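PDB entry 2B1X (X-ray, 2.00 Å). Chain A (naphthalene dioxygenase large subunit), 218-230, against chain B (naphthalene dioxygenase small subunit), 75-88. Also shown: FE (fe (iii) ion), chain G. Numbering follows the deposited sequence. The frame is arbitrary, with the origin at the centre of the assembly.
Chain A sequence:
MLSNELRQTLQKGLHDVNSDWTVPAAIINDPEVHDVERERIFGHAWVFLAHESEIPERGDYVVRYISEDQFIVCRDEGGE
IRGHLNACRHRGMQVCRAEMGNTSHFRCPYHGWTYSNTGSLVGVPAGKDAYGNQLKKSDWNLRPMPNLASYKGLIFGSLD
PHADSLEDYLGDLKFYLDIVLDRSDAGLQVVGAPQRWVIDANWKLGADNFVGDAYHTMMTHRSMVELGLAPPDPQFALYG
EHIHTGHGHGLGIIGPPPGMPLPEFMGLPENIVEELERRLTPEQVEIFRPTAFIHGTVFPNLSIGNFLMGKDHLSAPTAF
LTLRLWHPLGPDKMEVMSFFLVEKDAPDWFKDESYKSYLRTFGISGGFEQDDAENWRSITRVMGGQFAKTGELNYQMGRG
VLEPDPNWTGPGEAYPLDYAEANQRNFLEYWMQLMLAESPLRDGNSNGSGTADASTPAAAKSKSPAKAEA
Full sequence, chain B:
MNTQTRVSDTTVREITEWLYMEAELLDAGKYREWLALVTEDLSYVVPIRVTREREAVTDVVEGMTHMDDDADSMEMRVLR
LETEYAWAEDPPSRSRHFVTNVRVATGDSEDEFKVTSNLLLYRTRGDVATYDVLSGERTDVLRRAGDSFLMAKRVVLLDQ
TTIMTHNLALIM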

# COMPACT_ATOMS: atom_id res chain seq x y z
N MET A 218 -7.20 34.16 6.90
CA MET A 218 -7.80 34.95 5.80
C MET A 218 -7.91 34.19 4.46
O MET A 218 -8.89 34.33 3.74
CB MET A 218 -7.10 36.30 5.59
CG MET A 218 -6.95 37.19 6.85
SD MET A 218 -6.00 38.75 6.40
CE MET A 218 -4.30 38.15 6.60
N MET A 219 -6.88 33.40 4.12
CA MET A 219 -6.92 32.61 2.88
C MET A 219 -7.39 31.16 3.07
O MET A 219 -8.34 30.72 2.41
CB MET A 219 -5.60 32.65 2.15
CG MET A 219 -5.67 31.99 0.75
SD MET A 219 -6.49 33.09 -0.45
CE MET A 219 -8.10 32.75 -0.24
N THR A 220 -6.75 30.41 3.99
CA THR A 220 -7.15 29.01 4.20
C THR A 220 -8.63 28.89 4.55
O THR A 220 -9.34 27.97 4.11
CB THR A 220 -6.31 28.34 5.32
OG1 THR A 220 -4.93 28.29 4.92
CG2 THR A 220 -6.69 26.85 5.47
N HIS A 221 -9.08 29.82 5.39
CA HIS A 221 -10.44 29.79 5.88
C HIS A 221 -11.35 30.87 5.31
O HIS A 221 -12.36 31.25 5.93
CB HIS A 221 -10.41 29.81 7.42
CG HIS A 221 -9.62 28.68 8.00
ND1 HIS A 221 -9.83 27.37 7.62
CD2 HIS A 221 -8.58 28.66 8.86
CE1 HIS A 221 -8.96 26.59 8.23
NE2 HIS A 221 -8.19 27.35 8.99
N ARG A 222 -11.00 31.33 4.11
CA ARG A 222 -11.77 32.29 3.36
C ARG A 222 -13.23 31.86 3.18
O ARG A 222 -14.13 32.70 3.30
CB ARG A 222 -11.14 32.53 1.99
CG ARG A 222 -11.82 33.62 1.15
CD ARG A 222 -11.99 34.97 1.85
NE ARG A 222 -12.92 35.83 1.12
CZ ARG A 222 -13.25 37.08 1.46
NH1 ARG A 222 -12.75 37.64 2.55
NH2 ARG A 222 -14.09 37.75 0.68
N SER A 223 -13.48 30.57 2.90
CA SER A 223 -14.85 30.06 2.82
C SER A 223 -15.63 30.34 4.09
O SER A 223 -16.82 30.66 4.03
CB SER A 223 -14.85 28.56 2.55
OG SER A 223 -14.29 27.85 3.65
N MET A 224 -14.98 30.17 5.24
CA MET A 224 -15.63 30.37 6.53
C MET A 224 -15.81 31.86 6.87
O MET A 224 -16.79 32.23 7.53
CB MET A 224 -14.87 29.63 7.66
CG MET A 224 -14.74 28.10 7.45
SD MET A 224 -16.34 27.29 7.17
CE MET A 224 -16.84 26.90 8.84
N VAL A 225 -14.88 32.70 6.43
CA VAL A 225 -15.06 34.15 6.46
C VAL A 225 -16.33 34.51 5.66
O VAL A 225 -17.14 35.30 6.12
CB VAL A 225 -13.82 34.93 5.90
CG1 VAL A 225 -14.12 36.43 5.68
CG2 VAL A 225 -12.65 34.79 6.83
N GLU A 226 -16.51 33.96 4.46
CA GLU A 226 -17.70 34.28 3.66
C GLU A 226 -19.02 33.79 4.28
O GLU A 226 -20.07 34.41 4.12
CB GLU A 226 -17.54 33.82 2.22
CG GLU A 226 -16.29 34.42 1.61
CD GLU A 226 -16.28 34.47 0.10
OE1 GLU A 226 -15.73 35.48 -0.41
OE2 GLU A 226 -16.81 33.54 -0.55
N LEU A 227 -18.95 32.70 5.02
CA LEU A 227 -20.13 32.16 5.67
C LEU A 227 -20.44 32.81 7.01
O LEU A 227 -21.46 32.51 7.59
CB LEU A 227 -20.00 30.65 5.84
CG LEU A 227 -19.93 29.75 4.60
CD1 LEU A 227 -20.03 28.27 4.99
CD2 LEU A 227 -20.98 30.13 3.55
N GLY A 228 -19.55 33.66 7.51
CA GLY A 228 -19.76 34.39 8.75
C GLY A 228 -19.25 33.67 9.98
O GLY A 228 -19.53 34.09 11.10
N LEU A 229 -18.49 32.59 9.78
CA LEU A 229 -17.99 31.79 10.91
C LEU A 229 -16.58 32.17 11.36
O LEU A 229 -16.26 32.06 12.55
CB LEU A 229 -18.07 30.29 10.59
CG LEU A 229 -19.45 29.66 10.75
CD1 LEU A 229 -20.05 29.37 9.39
CD2 LEU A 229 -19.31 28.39 11.55
N ALA A 230 -15.73 32.61 10.43
CA ALA A 230 -14.40 33.11 10.79
C ALA A 230 -14.47 34.63 10.91
O ALA A 230 -15.35 35.25 10.31
CB ALA A 230 -13.37 32.70 9.75
N GLU B 75 -26.57 22.31 5.53
CA GLU B 75 -26.67 23.44 4.61
C GLU B 75 -25.35 24.22 4.55
O GLU B 75 -24.84 24.52 3.45
CB GLU B 75 -27.84 24.37 4.99
CG GLU B 75 -28.00 25.55 4.05
CD GLU B 75 -29.23 26.37 4.35
OE1 GLU B 75 -29.55 26.56 5.55
OE2 GLU B 75 -29.89 26.83 3.39
N MET B 76 -24.83 24.55 5.73
CA MET B 76 -23.52 25.18 5.85
C MET B 76 -22.42 24.42 5.09
O MET B 76 -21.62 25.02 4.38
CB MET B 76 -23.12 25.28 7.32
CG MET B 76 -21.91 26.18 7.57
SD MET B 76 -20.72 25.43 8.64
CE MET B 76 -19.93 24.35 7.52
N ARG B 77 -22.43 23.10 5.21
CA ARG B 77 -21.46 22.21 4.55
C ARG B 77 -21.54 22.42 3.04
O ARG B 77 -20.51 22.56 2.38
CB ARG B 77 -21.73 20.74 4.94
CG ARG B 77 -20.59 19.75 4.74
CD ARG B 77 -20.85 18.35 5.36
NE ARG B 77 -21.01 18.40 6.83
CZ ARG B 77 -19.99 18.53 7.70
NH1 ARG B 77 -18.73 18.59 7.28
NH2 ARG B 77 -20.23 18.59 9.01
N VAL B 78 -22.77 22.51 2.51
CA VAL B 78 -22.99 22.69 1.08
C VAL B 78 -22.66 24.13 0.68
O VAL B 78 -22.01 24.38 -0.34
CB VAL B 78 -24.43 22.29 0.65
CG1 VAL B 78 -24.73 22.68 -0.81
CG2 VAL B 78 -24.67 20.79 0.89
N LEU B 79 -23.08 25.09 1.48
CA LEU B 79 -22.76 26.48 1.19
C LEU B 79 -21.24 26.64 1.11
O LEU B 79 -20.75 27.35 0.26
CB LEU B 79 -23.35 27.42 2.25
CG LEU B 79 -24.86 27.66 2.12
CD1 LEU B 79 -25.43 28.21 3.46
CD2 LEU B 79 -25.16 28.61 0.94
N ARG B 80 -20.50 25.96 1.98
CA ARG B 80 -19.05 26.09 1.98
C ARG B 80 -18.48 25.61 0.64
O ARG B 80 -17.67 26.28 0.02
CB ARG B 80 -18.45 25.29 3.13
CG ARG B 80 -17.01 25.67 3.46
CD ARG B 80 -16.37 24.75 4.47
NE ARG B 80 -15.65 23.66 3.86
CZ ARG B 80 -14.47 23.78 3.26
NH1 ARG B 80 -13.87 24.95 3.17
NH2 ARG B 80 -13.86 22.71 2.77
N LEU B 81 -18.95 24.45 0.19
CA LEU B 81 -18.53 23.87 -1.09
C LEU B 81 -18.91 24.70 -2.32
O LEU B 81 -18.34 24.49 -3.38
CB LEU B 81 -19.04 22.43 -1.21
CG LEU B 81 -18.44 21.44 -0.21
CD1 LEU B 81 -19.33 20.22 -0.04
CD2 LEU B 81 -16.98 21.02 -0.60
N GLU B 82 -19.83 25.65 -2.15
CA GLU B 82 -20.26 26.55 -3.22
C GLU B 82 -19.47 27.86 -3.23
O GLU B 82 -19.69 28.70 -4.11
CB GLU B 82 -21.76 26.86 -3.10
CG GLU B 82 -22.68 25.68 -3.41
CD GLU B 82 -24.15 26.01 -3.16
OE1 GLU B 82 -24.45 26.87 -2.30
OE2 GLU B 82 -25.01 25.40 -3.84
N THR B 83 -18.57 28.07 -2.26
CA THR B 83 -17.64 29.18 -2.38
C THR B 83 -16.52 28.85 -3.37
O THR B 83 -16.41 27.74 -3.88
CB THR B 83 -17.01 29.60 -1.00
OG1 THR B 83 -16.13 28.57 -0.50
CG2 THR B 83 -18.10 29.84 0.06
N GLU B 84 -15.66 29.81 -3.63
CA GLU B 84 -14.54 29.61 -4.54
C GLU B 84 -13.30 29.16 -3.78
O GLU B 84 -12.19 29.17 -4.33
CB GLU B 84 -14.24 30.92 -5.32
CG GLU B 84 -15.31 31.26 -6.35
CD GLU B 84 -15.20 32.67 -6.92
OE1 GLU B 84 -14.51 33.55 -6.33
OE2 GLU B 84 -15.84 32.90 -7.98
N TYR B 85 -13.50 28.77 -2.51
CA TYR B 85 -12.40 28.64 -1.55
C TYR B 85 -12.45 27.37 -0.71
O TYR B 85 -11.73 27.28 0.29
CB TYR B 85 -12.37 29.87 -0.62
CG TYR B 85 -12.46 31.18 -1.37
CD1 TYR B 85 -13.65 31.90 -1.41
CD2 TYR B 85 -11.35 31.71 -2.01
CE1 TYR B 85 -13.73 33.13 -2.07
CE2 TYR B 85 -11.42 32.93 -2.68
CZ TYR B 85 -12.61 33.63 -2.71
OH TYR B 85 -12.68 34.81 -3.39
N ALA B 86 -13.27 26.40 -1.11
CA ALA B 86 -13.31 25.13 -0.37
C ALA B 86 -12.14 24.23 -0.76
O ALA B 86 -12.31 23.27 -1.52
CB ALA B 86 -14.64 24.40 -0.59
N TRP B 87 -10.96 24.52 -0.20
CA TRP B 87 -9.71 24.00 -0.77
C TRP B 87 -9.60 22.48 -0.74
O TRP B 87 -8.98 21.93 -1.63
CB TRP B 87 -8.48 24.59 -0.08
CG TRP B 87 -8.50 26.11 0.01
CD1 TRP B 87 -8.54 26.87 1.15
CD2 TRP B 87 -8.44 27.04 -1.09
NE1 TRP B 87 -8.53 28.21 0.83
CE2 TRP B 87 -8.48 28.34 -0.54
CE3 TRP B 87 -8.41 26.90 -2.49
CZ2 TRP B 87 -8.43 29.49 -1.34
CZ3 TRP B 87 -8.37 28.05 -3.28
CH2 TRP B 87 -8.37 29.32 -2.70
N ALA B 88 -10.15 21.86 0.31
CA ALA B 88 -10.21 20.41 0.48
C ALA B 88 -10.91 19.70 -0.67
O ALA B 88 -10.64 18.52 -0.94
CB ALA B 88 -10.93 20.04 1.80
FE FE G . -6.62 26.65 10.27
O HOH W 1 -11.51 28.32 2.72
O HOH W 2 -16.55 32.40 -2.96
O HOH W 3 -14.91 36.39 -3.07
O HOH W 4 -7.42 27.66 12.07
O HOH W 5 -5.38 25.59 11.86

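The apolar centre lies where helix 222-227 of the large subunit passes helix 75-81 of the small subunit, the axes 9.8 Å apart at closest approach and their N-to-C directions 120° apart. Leu A227 points toward the partner helix and fits over its surface: CD1 lies 3.8 Å from Met B76 CG, and CD2 lies 3.8 Å from Leu B79 CB. Leu A229 CD1 extends this patch, 4.1 Å from Met B76 SD.

Beyond the helix the small subunit turns, and Tyr B85 meets Arg A222 through a CH-pi contact: Arg A222 CG sits 3.5 Å from the ring centroid, only 9° off the normal. The methylene thus covers the ring face while the guanidinium forms an intrachain salt bridge, Arg A222 NH2 to Glu A226 OE1 at 3.0 Å. Met A219 CE packs 3.5 Å from Trp B87 CZ2.

Two direct hydrogen bonds cross between the stretches. Trp B87 NE1 donates to Met A219 O (3.0 Å, 164°), and Arg B80 NH1 donates to Ser A223 OG (3.0 Å, 145°).

Water completes the polar edge. Water 2 donates to Glu A226 OE2 (2.7 Å) and accepts from Glu B84 N (2.8 Å), while water 3 links Glu A226 OE1 (2.9 Å) with Tyr B85 OH (2.8 Å). The CA-to-CB bond of His A221 points away from the small-subunit stretch, and His A221 NE2 binds FE at 2.1 Å.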